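Long-range contacts in Sqt1 (Chaetomium thermophilum, PDB 4ZOY), which probably captures a newly made ribosomal protein during its translation, acting as a dedicated WD40-repeat chaperone in ribosome biogenesis: residues 390-395 with 406-410; 340-344 with 354-358; 135-139 with 165-169. All coordinates share one frame; numbering follows the deposited sequence.

Sqt1 folds as a β-propeller of eight four-stranded antiparallel sheets, the N-terminal strand 9-11 completing the last blade. Contacts 1 and 2 are the central hairpins of two consecutive blades, with centres about 11 Å apart, and they touch: Leu409 CD1 of contact 1 lies 3.8 Å from Ile342 CD1 of contact 2, and Trp393 CE2 comes within 3.5 Å of Ala340 CB. Contact 3 lies across the ring, its centre about 36 Å from that of contact 1 and about 34 Å from that of contact 2, and differs in kind: side chains alone join the outer strand of one blade to the third strand of the next.

Contact 1 (390-395 with 406-410); sequences MAGWLL and RWDLR
Met390 lays its SD over the centre of the Arg410 guanidinium, 3.4 Å from CZ, a soft, polarisable atom well suited to a flat cation. Bends at chi2 (-67°) and chi3 (-75°) turn its methyl CE toward Asp408 OD1. Trp393 offers a ring face to the aliphatic Arg410 CG, which sits 3.9 Å from the five-membered ring centroid in a CH-pi contact, while Trp393 O accepts from Leu409 N (2.8 Å). Leu394 leans CD2 against Trp407 O at 3.6 Å. Leu395 forms both backbone bonds with Trp407, and its CB meets Leu409 CD1 at 3.8 Å.

Trp407-Asp408 is the WD dipeptide that gives the repeat its name. Asp408 OD1 takes Arg410 N, making an Asx turn, and Arg410 NE from the opposite face of the carboxylate plane; OD2 takes Arg410 NH2 at 2.8 Å. With an alanine here, the guanidinium would probably lose its countercharge and be free to swing off the methionine sulfur, and the turn would lose its acceptor.

The hairpin lies between strands 376-381 and 441-445 of its own sheet, while Leu395, Trp407 and Leu409 also pack on strand 352-356 of the preceding blade.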
# COMPACT_ATOMS: atom_id res chain seq x y z
N MET A 390 3.99 14.99 -17.27
CA MET A 390 4.81 14.11 -16.45
C MET A 390 4.02 12.93 -15.89
O MET A 390 4.50 12.18 -15.03
CB MET A 390 5.43 14.91 -15.31
CG MET A 390 6.49 15.86 -15.81
SD MET A 390 7.88 14.90 -16.45
CE MET A 390 8.57 14.38 -14.89
N ALA A 391 2.79 12.79 -16.37
CA ALA A 391 1.93 11.68 -15.99
C ALA A 391 2.64 10.34 -16.16
O ALA A 391 3.18 10.04 -17.23
CB ALA A 391 0.65 11.70 -16.81
N GLY A 392 2.64 9.57 -15.09
CA GLY A 392 3.24 8.24 -15.09
C GLY A 392 4.73 8.19 -14.79
O GLY A 392 5.28 7.11 -14.61
N TRP A 393 5.38 9.34 -14.71
CA TRP A 393 6.85 9.37 -14.60
C TRP A 393 7.37 9.83 -13.24
O TRP A 393 8.58 9.80 -13.01
CB TRP A 393 7.45 10.26 -15.70
CG TRP A 393 7.21 9.70 -17.04
CD1 TRP A 393 6.30 10.14 -17.96
CD2 TRP A 393 7.87 8.58 -17.64
NE1 TRP A 393 6.36 9.37 -19.09
CE2 TRP A 393 7.32 8.41 -18.93
CE3 TRP A 393 8.89 7.72 -17.22
CZ2 TRP A 393 7.74 7.40 -19.79
CZ3 TRP A 393 9.30 6.72 -18.08
CH2 TRP A 393 8.73 6.56 -19.35
N LEU A 394 6.47 10.25 -12.37
CA LEU A 394 6.84 10.79 -11.07
C LEU A 394 6.54 9.79 -9.95
O LEU A 394 5.40 9.36 -9.78
CB LEU A 394 6.12 12.12 -10.83
CG LEU A 394 6.67 13.31 -11.62
CD1 LEU A 394 5.73 14.50 -11.52
CD2 LEU A 394 8.07 13.68 -11.14
N LEU A 395 7.59 9.46 -9.21
CA LEU A 395 7.52 8.44 -8.16
C LEU A 395 7.88 9.05 -6.82
O LEU A 395 8.92 9.70 -6.68
CB LEU A 395 8.48 7.29 -8.48
CG LEU A 395 8.42 6.10 -7.51
CD1 LEU A 395 7.29 5.18 -7.92
CD2 LEU A 395 9.75 5.36 -7.49
N ARG A 406 10.98 12.48 -4.14
CA ARG A 406 10.23 12.29 -5.36
C ARG A 406 11.19 12.28 -6.52
O ARG A 406 12.16 13.06 -6.56
CB ARG A 406 9.17 13.34 -5.54
CG ARG A 406 8.33 13.00 -6.77
CD ARG A 406 7.13 13.82 -6.82
NE ARG A 406 6.19 13.53 -5.75
CZ ARG A 406 5.23 14.37 -5.39
NH1 ARG A 406 5.13 15.56 -5.99
NH2 ARG A 406 4.37 14.04 -4.45
N TRP A 407 10.92 11.37 -7.45
CA TRP A 407 11.84 11.04 -8.52
C TRP A 407 11.17 11.20 -9.87
O TRP A 407 9.99 10.87 -10.03
CB TRP A 407 12.32 9.59 -8.39
CG TRP A 407 12.82 9.24 -7.03
CD1 TRP A 407 12.10 8.74 -6.00
CD2 TRP A 407 14.17 9.37 -6.57
NE1 TRP A 407 12.91 8.53 -4.91
CE2 TRP A 407 14.18 8.92 -5.23
CE3 TRP A 407 15.35 9.83 -7.15
CZ2 TRP A 407 15.34 8.91 -4.47
CZ3 TRP A 407 16.50 9.81 -6.39
CH2 TRP A 407 16.49 9.35 -5.07
N ASP A 408 11.94 11.72 -10.81
CA ASP A 408 11.59 11.78 -12.22
C ASP A 408 12.22 10.57 -12.90
O ASP A 408 13.45 10.48 -13.00
CB ASP A 408 12.09 13.12 -12.80
CG ASP A 408 12.06 13.19 -14.32
OD1 ASP A 408 11.50 12.30 -15.01
OD2 ASP A 408 12.61 14.19 -14.83
N LEU A 409 11.39 9.64 -13.36
CA LEU A 409 11.90 8.36 -13.86
C LEU A 409 12.05 8.31 -15.38
O LEU A 409 12.21 7.24 -15.94
CB LEU A 409 10.98 7.21 -13.41
CG LEU A 409 10.83 7.04 -11.89
CD1 LEU A 409 10.02 5.79 -11.60
CD2 LEU A 409 12.18 6.99 -11.17
N ARG A 410 12.00 9.47 -16.04
CA ARG A 410 12.17 9.46 -17.49
C ARG A 410 13.57 9.05 -17.93
O ARG A 410 13.74 8.47 -19.00
CB ARG A 410 11.83 10.84 -18.08
CG ARG A 410 10.37 11.19 -17.99
CD ARG A 410 10.14 12.62 -18.44
NE ARG A 410 10.84 13.57 -17.59
CZ ARG A 410 11.01 14.86 -17.87
NH1 ARG A 410 10.54 15.37 -19.00
NH2 ARG A 410 11.66 15.65 -17.02

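Contact 2 (340-344 with 354-358); sequences APILA and VFDTS
Leu343 and Phe355 form the hydrogen-bonded pair near the open end of a β-hairpin, strands 342-347 and 352-356, the two inner strands of a WD40 propeller blade. Phe355-Asp356 closes the second strand where the canonical repeat carries Trp-Asp, the phenylalanine supplying the bulky aromatic. Leu343 N gives to Phe355 O, and Phe355 N returns a bond of 2.8 Å to Leu343 O.

The pairs on either side, Ile342 with Asp356 and Ala344 with Val354, turn their side chains to the other face. There Ile342 CB meets Val354 CG1 at 4.0 Å, and Ile342 CG2 rests 3.5 Å from Asp356 OD1. This β-branched residue crowds CG1 between its backbone N and carbonyl carbon (chi1 59°), which leaves CG2 beside the N, on the aspartate. The acid does not depend on that apolar neighbour: its oxygens form salt bridges with Arg364, from OD1, and Arg359, from OD2. On the Leu343-Phe355 face, blade packing continues onto Ile275 and Ile273 of strand 273-277.

Just before the first strand, Pro341 is the centre of an inverse gamma turn, closed by a weak bond from Ile342 N to Ala340 O; its ring already holds the backbone near the phi needed. Thr357 packs its methyl CG2 against the backbone, 3.6 Å from Ile342 C, and its OG1 lies close to the Pro341 carbonyl group, with Pro341 CB a little farther off. Thr357 N reaches Pro341 O at 2.9 Å but from well above the carbonyl plane (52° out of it). A water bridges the same oxygen to the next residue: it donates to Pro341 O at 2.9 Å and accepts from Ser358 N, also at 2.9 Å.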
# COMPACT_ATOMS: atom_id res chain seq x y z
N ALA A 340 2.90 5.06 -17.74
CA ALA A 340 4.16 4.87 -18.43
C ALA A 340 4.51 3.39 -18.32
O ALA A 340 4.09 2.72 -17.38
CB ALA A 340 5.26 5.74 -17.83
N PRO A 341 5.27 2.86 -19.30
CA PRO A 341 5.54 1.42 -19.31
C PRO A 341 6.71 1.06 -18.41
O PRO A 341 7.75 0.59 -18.88
CB PRO A 341 5.85 1.14 -20.78
CG PRO A 341 6.47 2.40 -21.26
CD PRO A 341 5.74 3.52 -20.54
N ILE A 342 6.54 1.32 -17.12
CA ILE A 342 7.61 1.05 -16.17
C ILE A 342 7.09 0.45 -14.87
O ILE A 342 5.93 0.65 -14.49
CB ILE A 342 8.44 2.32 -15.83
CG1 ILE A 342 7.55 3.42 -15.24
CG2 ILE A 342 9.21 2.84 -17.06
CD1 ILE A 342 8.32 4.67 -14.83
N LEU A 343 7.97 -0.29 -14.21
CA LEU A 343 7.74 -0.88 -12.91
C LEU A 343 8.85 -0.42 -11.98
O LEU A 343 10.03 -0.50 -12.35
CB LEU A 343 7.74 -2.41 -13.00
CG LEU A 343 7.77 -3.20 -11.68
CD1 LEU A 343 6.43 -3.09 -10.93
CD2 LEU A 343 8.15 -4.66 -11.93
N ALA A 344 8.49 0.09 -10.80
CA ALA A 344 9.46 0.51 -9.79
C ALA A 344 9.47 -0.44 -8.60
O ALA A 344 8.42 -0.90 -8.15
CB ALA A 344 9.15 1.93 -9.31
N VAL A 354 14.11 0.53 -11.60
CA VAL A 354 13.05 0.84 -12.55
C VAL A 354 13.24 -0.05 -13.77
O VAL A 354 14.33 -0.09 -14.35
CB VAL A 354 13.08 2.32 -12.96
CG1 VAL A 354 11.92 2.66 -13.90
CG2 VAL A 354 13.03 3.20 -11.72
N PHE A 355 12.17 -0.75 -14.15
CA PHE A 355 12.22 -1.69 -15.27
C PHE A 355 11.24 -1.28 -16.37
O PHE A 355 10.14 -0.78 -16.09
CB PHE A 355 11.90 -3.10 -14.79
CG PHE A 355 12.77 -3.57 -13.67
CD1 PHE A 355 13.98 -4.19 -13.95
CD2 PHE A 355 12.40 -3.40 -12.34
CE1 PHE A 355 14.80 -4.64 -12.93
CE2 PHE A 355 13.22 -3.84 -11.31
CZ PHE A 355 14.42 -4.46 -11.60
N ASP A 356 11.62 -1.52 -17.62
CA ASP A 356 10.78 -1.21 -18.78
C ASP A 356 9.85 -2.37 -19.13
O ASP A 356 10.29 -3.40 -19.66
CB ASP A 356 11.66 -0.83 -19.97
CG ASP A 356 12.07 0.64 -19.97
OD1 ASP A 356 11.72 1.38 -19.02
OD2 ASP A 356 12.74 1.06 -20.94
N THR A 357 8.57 -2.22 -18.83
CA THR A 357 7.62 -3.33 -18.93
C THR A 357 7.32 -3.72 -20.38
O THR A 357 6.83 -4.81 -20.61
CB THR A 357 6.30 -2.98 -18.22
OG1 THR A 357 5.66 -1.89 -18.90
CG2 THR A 357 6.56 -2.58 -16.77
N SER A 358 7.63 -2.84 -21.33
CA SER A 358 7.40 -3.15 -22.73
C SER A 358 8.68 -3.65 -23.39
O SER A 358 8.73 -3.82 -24.60
CB SER A 358 6.87 -1.92 -23.48
OG SER A 358 7.83 -0.88 -23.48
O HOH W 1 8.94 -0.25 -21.41

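Contact 3 (135-139 with 165-169)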
# COMPACT_ATOMS: atom_id res chain seq x y z
N GLU A 135 -17.39 -4.82 14.74
CA GLU A 135 -16.06 -5.37 14.85
C GLU A 135 -16.07 -6.84 14.44
O GLU A 135 -16.98 -7.59 14.80
CB GLU A 135 -15.52 -5.21 16.27
CG GLU A 135 -14.20 -5.91 16.53
CD GLU A 135 -13.61 -5.58 17.89
OE1 GLU A 135 -13.26 -6.52 18.63
OE2 GLU A 135 -13.49 -4.38 18.21
N SER A 136 -15.08 -7.23 13.65
CA SER A 136 -14.88 -8.60 13.22
C SER A 136 -13.48 -9.07 13.66
O SER A 136 -12.52 -8.30 13.58
CB SER A 136 -15.04 -8.71 11.70
OG SER A 136 -14.52 -9.93 11.19
N GLN A 137 -13.37 -10.30 14.15
CA GLN A 137 -12.07 -10.80 14.59
C GLN A 137 -11.88 -12.27 14.19
O GLN A 137 -11.85 -13.16 15.04
CB GLN A 137 -11.91 -10.64 16.10
CG GLN A 137 -10.49 -10.85 16.61
CD GLN A 137 -10.37 -10.65 18.11
OE1 GLN A 137 -11.37 -10.48 18.81
NE2 GLN A 137 -9.14 -10.66 18.62
N GLU A 138 -11.74 -12.51 12.89
CA GLU A 138 -11.60 -13.86 12.37
C GLU A 138 -10.17 -14.39 12.40
O GLU A 138 -9.94 -15.58 12.24
CB GLU A 138 -12.12 -13.93 10.93
CG GLU A 138 -13.57 -13.49 10.73
CD GLU A 138 -14.58 -14.51 11.23
OE1 GLU A 138 -14.18 -15.64 11.61
OE2 GLU A 138 -15.79 -14.19 11.23
N THR A 139 -9.20 -13.49 12.58
CA THR A 139 -7.79 -13.88 12.63
C THR A 139 -7.12 -13.26 13.86
O THR A 139 -7.73 -12.44 14.54
CB THR A 139 -7.01 -13.43 11.37
OG1 THR A 139 -6.77 -12.02 11.43
CG2 THR A 139 -7.80 -13.76 10.11
N SER A 165 -4.17 -16.48 5.96
CA SER A 165 -5.51 -16.38 5.39
C SER A 165 -5.76 -15.01 4.75
O SER A 165 -5.14 -14.01 5.10
CB SER A 165 -6.59 -16.68 6.45
OG SER A 165 -6.73 -15.64 7.39
N VAL A 166 -6.67 -15.01 3.78
CA VAL A 166 -7.07 -13.81 3.08
C VAL A 166 -8.58 -13.75 3.13
O VAL A 166 -9.25 -14.71 2.75
CB VAL A 166 -6.56 -13.81 1.64
CG1 VAL A 166 -7.15 -12.64 0.86
CG2 VAL A 166 -5.03 -13.77 1.63
N TRP A 167 -9.10 -12.64 3.64
CA TRP A 167 -10.54 -12.43 3.81
C TRP A 167 -11.01 -11.28 2.94
O TRP A 167 -10.34 -10.25 2.84
CB TRP A 167 -10.86 -12.16 5.28
CG TRP A 167 -10.55 -13.32 6.17
CD1 TRP A 167 -9.31 -13.78 6.53
CD2 TRP A 167 -11.50 -14.19 6.81
NE1 TRP A 167 -9.43 -14.88 7.34
CE2 TRP A 167 -10.76 -15.15 7.53
CE3 TRP A 167 -12.90 -14.25 6.85
CZ2 TRP A 167 -11.37 -16.16 8.28
CZ3 TRP A 167 -13.50 -15.25 7.60
CH2 TRP A 167 -12.74 -16.19 8.30
N VAL A 168 -12.17 -11.45 2.31
CA VAL A 168 -12.80 -10.37 1.58
C VAL A 168 -14.17 -10.10 2.19
O VAL A 168 -14.98 -11.01 2.31
CB VAL A 168 -12.95 -10.71 0.07
CG1 VAL A 168 -13.60 -9.56 -0.66
CG2 VAL A 168 -11.58 -11.05 -0.54
N PHE A 169 -14.39 -8.86 2.61
CA PHE A 169 -15.63 -8.47 3.27
C PHE A 169 -16.34 -7.41 2.46
O PHE A 169 -15.69 -6.57 1.83
CB PHE A 169 -15.39 -7.89 4.67
CG PHE A 169 -14.70 -8.81 5.61
CD1 PHE A 169 -15.42 -9.75 6.33
CD2 PHE A 169 -13.32 -8.72 5.81
CE1 PHE A 169 -14.78 -10.61 7.23
CE2 PHE A 169 -12.68 -9.57 6.70
CZ PHE A 169 -13.41 -10.52 7.41
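Glu138 lays its CB over the Trp167 indole and runs the rest of the chain along its rim. Glu138 CB sits over one face of the six-membered ring, 3.6 Å from the centroid and 16° off the normal, a CH-pi contact displaced toward the rim. Glu138 CG, beside the backbone N (chi1 -57°), passes 3.6 Å from Trp167 CZ3, and the bend at chi2 keeps the chain above the ring plane past the rim: Glu138 CD stays 3.8 Å from Trp167 CH2, and Glu138 OE1 ends 3.7 Å from that same CH2. The carboxylate thus lies nearly parallel to the indole, its plane tilted by 17°. Glutamate suits this exposed spot: its methylenes pack on the aromatic while the charged tip stays at the surface.

Thr139 adds its methyl CG2, 3.4 Å from Trp167 NE1 and also against Ser165 OG. Ser165 OG lies near the ring plane and accepts Trp167 NE1 in a bent bond (2.8 Å), which would help to hold the ring's rotation; it also partners Asp163. Ser136 OG reaches the Phe169 ring loosely at CZ.

No hydrogen bond spans the two segments, so this is side-chain packing between consecutive blades: the outer strand 129-136 and the loop after it lie against strand 166-171. Trp167 and Phe169 are backed by Leu159 of strand 156-161 and Ile182 of strand 180-186, while Val166 and Val168 turn the other way, onto strand 204-209 of the following blade.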